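DNA polymerase (Bacillus phage phi29, PDB 2PY5) replicates the phage genome from a protein primer, extending DNA by strand displacement with high processivity and fidelity and proofreading it with a 3'-5' exonuclease. Local coordinates at residues K529-M533 with T571-K575; T534-E540 with F550-P556. The protein carries 2 engineered substitutions. Residue numbers count along the deposited sequence, not the author numbering.

Contact 1 of 2, residues K529-M533 with T571-K575. With nucleotides of chain B.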
loop_
_atom_site.group_PDB
_atom_site.type_symbol
_atom_site.label_atom_id
_atom_site.label_comp_id
_atom_site.label_asym_id
_atom_site.label_seq_id
_atom_site.Cartn_x
_atom_site.Cartn_y
_atom_site.Cartn_z
ATOM N N LYS F 529 14.161 5.495 9.792
ATOM C CA LYS F 529 12.750 5.168 9.510
ATOM C C LYS F 529 11.857 6.182 10.207
ATOM O O LYS F 529 11.932 6.377 11.427
ATOM C CB LYS F 529 12.413 3.765 10.008
ATOM C CG LYS F 529 13.223 2.689 9.359
ATOM C CD LYS F 529 12.860 2.515 7.893
ATOM C CE LYS F 529 13.832 1.589 7.218
ATOM N NZ LYS F 529 13.795 0.241 7.830
ATOM N N CYS F 530 11.037 6.875 9.434
ATOM C CA CYS F 530 10.102 7.854 9.991
ATOM C C CYS F 530 9.002 8.002 8.972
ATOM O O CYS F 530 9.255 8.433 7.847
ATOM C CB CYS F 530 10.758 9.214 10.279
ATOM S SG CYS F 530 9.642 10.495 11.067
ATOM N N ALA F 531 7.797 7.597 9.367
ATOM C CA ALA F 531 6.629 7.638 8.490
ATOM C C ALA F 531 6.400 9.056 8.008
ATOM O O ALA F 531 6.399 9.998 8.803
ATOM C CB ALA F 531 5.400 7.121 9.226
ATOM N N GLY F 532 6.244 9.206 6.698
ATOM C CA GLY F 532 5.977 10.505 6.102
ATOM C C GLY F 532 7.222 11.313 5.816
ATOM O O GLY F 532 7.151 12.321 5.114
ATOM N N MET F 533 8.367 10.892 6.354
ATOM C CA MET F 533 9.616 11.598 6.110
ATOM C C MET F 533 10.092 11.243 4.709
ATOM O O MET F 533 10.166 10.066 4.356
ATOM C CB MET F 533 10.667 11.210 7.162
ATOM C CG MET F 533 11.892 12.068 7.151
ATOM S SD MET F 533 13.091 11.604 8.410
ATOM C CE MET F 533 12.444 12.435 9.863
ATOM N N THR F 571 6.113 22.194 6.125
ATOM C CA THR F 571 6.860 21.838 7.326
ATOM C C THR F 571 6.571 20.395 7.756
ATOM O O THR F 571 5.414 20.027 8.000
ATOM C CB THR F 571 6.510 22.763 8.476
ATOM O OG1 THR F 571 6.773 24.114 8.087
ATOM C CG2 THR F 571 7.340 22.423 9.717
ATOM N N PHE F 572 7.628 19.590 7.826
ATOM C CA PHE F 572 7.565 18.261 8.430
ATOM C C PHE F 572 8.224 18.313 9.800
ATOM O O PHE F 572 9.385 18.678 9.903
ATOM C CB PHE F 572 8.308 17.235 7.583
ATOM C CG PHE F 572 8.305 15.866 8.182
ATOM C CD1 PHE F 572 7.226 15.015 7.972
ATOM C CD2 PHE F 572 9.353 15.434 8.991
ATOM C CE1 PHE F 572 7.195 13.755 8.538
ATOM C CE2 PHE F 572 9.320 14.163 9.568
ATOM C CZ PHE F 572 8.236 13.328 9.326
ATOM N N THR F 573 7.496 17.902 10.836
ATOM C CA THR F 573 8.009 17.911 12.196
ATOM C C THR F 573 7.748 16.564 12.851
ATOM O O THR F 573 6.648 16.015 12.707
ATOM C CB THR F 573 7.315 19.020 13.023
ATOM O OG1 THR F 573 7.383 20.247 12.294
ATOM C CG2 THR F 573 7.961 19.194 14.387
ATOM N N ILE F 574 8.745 16.045 13.560
ATOM C CA ILE F 574 8.565 14.856 14.379
ATOM C C ILE F 574 7.824 15.275 15.646
ATOM O O ILE F 574 8.379 15.971 16.498
ATOM C CB ILE F 574 9.886 14.199 14.746
ATOM C CG1 ILE F 574 10.660 13.811 13.481
ATOM C CG2 ILE F 574 9.642 12.957 15.634
ATOM C CD1 ILE F 574 11.971 13.141 13.754
ATOM N N LYS F 575 6.569 14.852 15.752
ATOM C CA LYS F 575 5.698 15.255 16.854
ATOM C C LYS F 575 5.468 14.082 17.780
ATOM O O LYS F 575 5.256 14.272 18.978
ATOM C CB LYS F 575 4.354 15.748 16.326
ATOM C CG LYS F 575 4.458 16.933 15.392
ATOM C CD LYS F 575 3.091 17.434 14.983
ATOM C CE LYS F 575 3.207 18.562 13.978
ATOM N NZ LYS F 575 1.888 19.158 13.645
ATOM O OXT LYS F 575 5.478 12.933 17.338
ATOM O "O5'" DG B 1 4.547 10.196 14.270
ATOM C "C5'" DG B 1 4.484 11.401 13.491
ATOM C "C4'" DG B 1 3.269 11.416 12.584
ATOM O "O4'" DG B 1 3.290 10.253 11.726
ATOM C "C3'" DG B 1 1.922 11.354 13.311
ATOM O "O3'" DG B 1 1.255 12.645 13.380
ATOM C "C2'" DG B 1 1.131 10.270 12.565
ATOM C "C1'" DG B 1 1.966 10.018 11.311
ATOM N N9 DG B 1 1.912 8.679 10.720
ATOM C C8 DG B 1 1.726 7.467 11.349
ATOM N N7 DG B 1 1.739 6.450 10.533
ATOM C C5 DG B 1 1.949 7.019 9.284
ATOM C C6 DG B 1 2.055 6.416 8.006
ATOM O O6 DG B 1 1.983 5.212 7.717
ATOM N N1 DG B 1 2.268 7.361 7.002
ATOM C C2 DG B 1 2.367 8.719 7.196
ATOM N N2 DG B 1 2.575 9.470 6.103
ATOM N N3 DG B 1 2.269 9.297 8.390
ATOM C C4 DG B 1 2.061 8.391 9.383
#
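Apolar and aromatic contacts hold K529-M533 to T571-K575, centred on the buried ring of F572. M533 supplies a CH-pi contact: its CA lies 4.2 Å from the F572 ring centroid, 23° off the normal and thus over the face, and its CE reaches F572 CE2 at 3.6 Å. C530 SG lies 4.9 Å from the same centroid, 86° off the normal and so at the edge, a cysteine sulfur-aromatic contact with F572 CZ nearest at 3.6 Å. I574 extends the cluster, its CD1 4.0 Å from M533 CE and its CG1 4.2 Å from C530 SG.

A type II beta turn runs from C530 to M533, closed by M533 N donating to C530 O at 3.0 Å. G532 has phi/psi of 85°/-12°, where a CB would jam against the preceding carbonyl. The turn meets DNA: A531 CB is 3.5 Å from C5 of DG1 of chain B, and G532 CA is 3.6 Å from its N2. Adjacent K529 stabilizes the primer terminus at the polymerization active site.

The contact thus joins the end of strand 523-530, paired through K529 to Y500 of strand 499-509, to the C-terminal strand 564-573, whose F572 also touches I537 of helix 535-538 and K555 of strand 551-561.

Contact 2 of 2, residues T534-E540 with F550-P556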
loop_
_atom_site.group_PDB
_atom_site.type_symbol
_atom_site.label_atom_id
_atom_site.label_comp_id
_atom_site.label_asym_id
_atom_site.label_seq_id
_atom_site.Cartn_x
_atom_site.Cartn_y
_atom_site.Cartn_z
ATOM N N THR F 534 10.384 12.256 3.902
ATOM C CA THR F 534 10.884 12.026 2.546
ATOM C C THR F 534 12.358 11.667 2.618
ATOM O O THR F 534 12.988 11.850 3.653
ATOM C CB THR F 534 10.755 13.268 1.665
ATOM O OG1 THR F 534 11.652 14.274 2.147
ATOM C CG2 THR F 534 9.318 13.801 1.674
ATOM N N ASP F 535 12.912 11.175 1.512
ATOM C CA ASP F 535 14.334 10.819 1.462
ATOM C C ASP F 535 15.246 12.032 1.645
ATOM O O ASP F 535 16.278 11.932 2.300
ATOM C CB ASP F 535 14.684 10.096 0.151
ATOM C CG ASP F 535 14.105 8.695 0.080
ATOM O OD1 ASP F 535 13.956 8.040 1.137
ATOM O OD2 ASP F 535 13.804 8.240 -1.046
ATOM N N LYS F 536 14.869 13.180 1.074
ATOM C CA LYS F 536 15.674 14.390 1.236
ATOM C C LYS F 536 15.773 14.799 2.712
ATOM O O LYS F 536 16.818 15.261 3.161
ATOM C CB LYS F 536 15.105 15.562 0.416
ATOM C CG LYS F 536 16.069 16.746 0.336
ATOM C CD LYS F 536 15.524 17.935 -0.438
ATOM C CE LYS F 536 16.640 18.957 -0.686
ATOM N NZ LYS F 536 16.133 20.330 -0.980
ATOM N N ILE F 537 14.675 14.649 3.448
ATOM C CA ILE F 537 14.665 14.970 4.876
ATOM C C ILE F 537 15.494 13.932 5.654
ATOM O O ILE F 537 16.237 14.289 6.557
ATOM C CB ILE F 537 13.231 15.050 5.444
ATOM C CG1 ILE F 537 12.471 16.217 4.795
ATOM C CG2 ILE F 537 13.265 15.241 6.958
ATOM C CD1 ILE F 537 11.010 16.298 5.173
ATOM N N LYS F 538 15.388 12.666 5.260
ATOM C CA LYS F 538 16.209 11.595 5.857
ATOM C C LYS F 538 17.730 11.866 5.784
ATOM O O LYS F 538 18.479 11.522 6.710
ATOM C CB LYS F 538 15.866 10.244 5.214
ATOM C CG LYS F 538 14.531 9.672 5.676
ATOM C CD LYS F 538 14.271 8.268 5.118
ATOM C CE LYS F 538 13.124 7.592 5.872
ATOM N NZ LYS F 538 12.772 6.251 5.332
ATOM N N LYS F 539 18.179 12.499 4.701
ATOM C CA LYS F 539 19.572 12.932 4.568
ATOM C C LYS F 539 20.030 13.894 5.679
ATOM O O LYS F 539 21.211 13.947 6.010
ATOM C CB LYS F 539 19.803 13.592 3.200
ATOM C CG LYS F 539 21.262 13.936 2.948
ATOM C CD LYS F 539 21.549 14.420 1.551
ATOM C CE LYS F 539 23.056 14.505 1.347
ATOM N NZ LYS F 539 23.434 15.215 0.097
ATOM N N GLU F 540 19.089 14.637 6.252
ATOM C CA GLU F 540 19.398 15.640 7.282
ATOM C C GLU F 540 19.573 15.022 8.666
ATOM O O GLU F 540 20.143 15.646 9.569
ATOM C CB GLU F 540 18.274 16.684 7.360
ATOM C CG GLU F 540 17.826 17.289 6.020
ATOM C CD GLU F 540 18.603 18.533 5.630
ATOM O OE1 GLU F 540 19.083 19.253 6.523
ATOM O OE2 GLU F 540 18.715 18.801 4.418
ATOM N N PHE F 550 12.382 17.761 15.819
ATOM C CA PHE F 550 13.123 17.830 14.562
ATOM C C PHE F 550 12.169 18.284 13.468
ATOM O O PHE F 550 11.100 17.692 13.299
ATOM C CB PHE F 550 13.720 16.450 14.217
ATOM C CG PHE F 550 14.371 16.372 12.851
ATOM C CD1 PHE F 550 15.757 16.439 12.724
ATOM C CD2 PHE F 550 13.603 16.189 11.700
ATOM C CE1 PHE F 550 16.358 16.355 11.468
ATOM C CE2 PHE F 550 14.194 16.110 10.448
ATOM C CZ PHE F 550 15.579 16.189 10.337
ATOM N N SER F 551 12.548 19.330 12.727
ATOM C CA SER F 551 11.667 19.920 11.718
ATOM C C SER F 551 12.432 20.397 10.485
ATOM O O SER F 551 13.519 20.956 10.607
ATOM C CB SER F 551 10.884 21.099 12.323
ATOM O OG SER F 551 9.925 21.612 11.413
ATOM N N ARG F 552 11.849 20.175 9.308
ATOM C CA ARG F 552 12.393 20.675 8.048
ATOM C C ARG F 552 11.239 21.092 7.140
ATOM O O ARG F 552 10.236 20.385 7.040
ATOM C CB ARG F 552 13.242 19.607 7.343
ATOM C CG ARG F 552 14.518 19.194 8.073
ATOM C CD ARG F 552 15.542 20.325 8.129
ATOM N NE ARG F 552 16.821 19.876 8.674
ATOM C CZ ARG F 552 17.101 19.746 9.969
ATOM N NH1 ARG F 552 16.190 20.021 10.892
ATOM N NH2 ARG F 552 18.302 19.327 10.348
ATOM N N LYS F 553 11.377 22.236 6.477
ATOM C CA LYS F 553 10.344 22.706 5.555
ATOM C C LYS F 553 10.639 22.192 4.155
ATOM O O LYS F 553 10.961 22.953 3.239
ATOM C CB LYS F 553 10.251 24.229 5.576
ATOM C CG LYS F 553 9.008 24.746 4.915
ATOM C CD LYS F 553 8.923 26.256 5.017
ATOM C CE LYS F 553 7.752 26.792 4.225
ATOM N NZ LYS F 553 6.523 25.971 4.428
ATOM N N MET F 554 10.518 20.877 4.011
ATOM C CA MET F 554 10.999 20.173 2.837
ATOM C C MET F 554 10.048 19.090 2.350
ATOM O O MET F 554 10.417 18.326 1.459
ATOM C CB MET F 554 12.343 19.518 3.149
ATOM C CG MET F 554 13.430 20.470 3.577
ATOM S SD MET F 554 14.958 19.584 3.922
ATOM C CE MET F 554 15.800 19.744 2.357
ATOM N N LYS F 555 8.838 19.016 2.910
ATOM C CA LYS F 555 7.901 17.958 2.533
ATOM C C LYS F 555 6.907 18.472 1.511
ATOM O O LYS F 555 6.088 19.326 1.827
ATOM C CB LYS F 555 7.146 17.396 3.737
ATOM C CG LYS F 555 6.348 16.123 3.405
ATOM C CD LYS F 555 5.494 15.697 4.567
ATOM C CE LYS F 555 4.744 14.398 4.280
ATOM N NZ LYS F 555 4.242 13.782 5.540
ATOM N N PRO F 556 6.976 17.945 0.282
ATOM C CA PRO F 556 5.998 18.348 -0.728
ATOM C C PRO F 556 4.569 17.973 -0.326
ATOM O O PRO F 556 4.315 16.819 0.074
ATOM C CB PRO F 556 6.429 17.558 -1.970
ATOM C CG PRO F 556 7.807 17.131 -1.720
ATOM C CD PRO F 556 7.963 16.995 -0.255
HETATM O O HOH W 1 11.737 16.278 0.564
#
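A short helix, 535-538, packs here on the first strand of the C-terminal beta hairpin 551-561/564-573; both segments of the contact lie in the polymerization region of this B-family enzyme. The interface buries 469 Å² in total.

F550, just before the strand, presents its ring edge to the helix: CE2 is 3.7 Å from I537 CG2 and CZ is 4.0 Å from E540 CB. S551 points away, but its carbonyl O accepts from R552 NH1 at 2.8 Å, so the guanidinium is bonded at NH1 as well as at NE. R552 NE donates to E540 OE1 at 3.2 Å and 176°, a nearly linear hydrogen bond within a salt bridge.

At K553 the chain turns a corner through an inverse gamma turn, with a weak M554 N to R552 O bond of 3.1 Å. M554 and K555 both face D570 of the partner strand, a classic beta bulge. M554 buries 106 Å² against the helix segment: its CB sits 3.7 Å from I537 CG1, and its CE lies 3.3 Å from K536 CE and 3.7 Å from E540 OE2. K555 meets the helix start through CG, 4.1 Å from T534 CG2, while its amine leads away. P556 CD is 4.0 Å from the same T534 CG2, and P556 also packs on a thymine base of the bound DNA.

T534 is the N-cap, its OG1 accepting a weak 3.3 Å bond from I537 N. One water bridges this hydroxyl to the strand, 2.6 Å from T534 OG1 and donating to M554 O, also at 2.6 Å.

In the fold
From the N terminus, the chain first completes the exonuclease region and most of the polymerization region before strand 523-530 leads into K529-M533. T534-E540 follows directly, carrying helix 535-538. Nine residues without helix or strand then return the chain to F550-P556, closing the smaller loop at contact 2. T571-K575, ending the antiparallel return strand 564-573, closes the wider loop at contact 1, so contact 2 lies wholly within it. The centres of the two contacts are about 8 Å apart. Probable hydrogen bonds from F572 N to R552 O (2.8 Å) and I574 N to F550 O (2.9 Å) join the hairpin's arms; contact 2 fixes the helix to the first arm, contact 1 the large antiparallel sheet to the second.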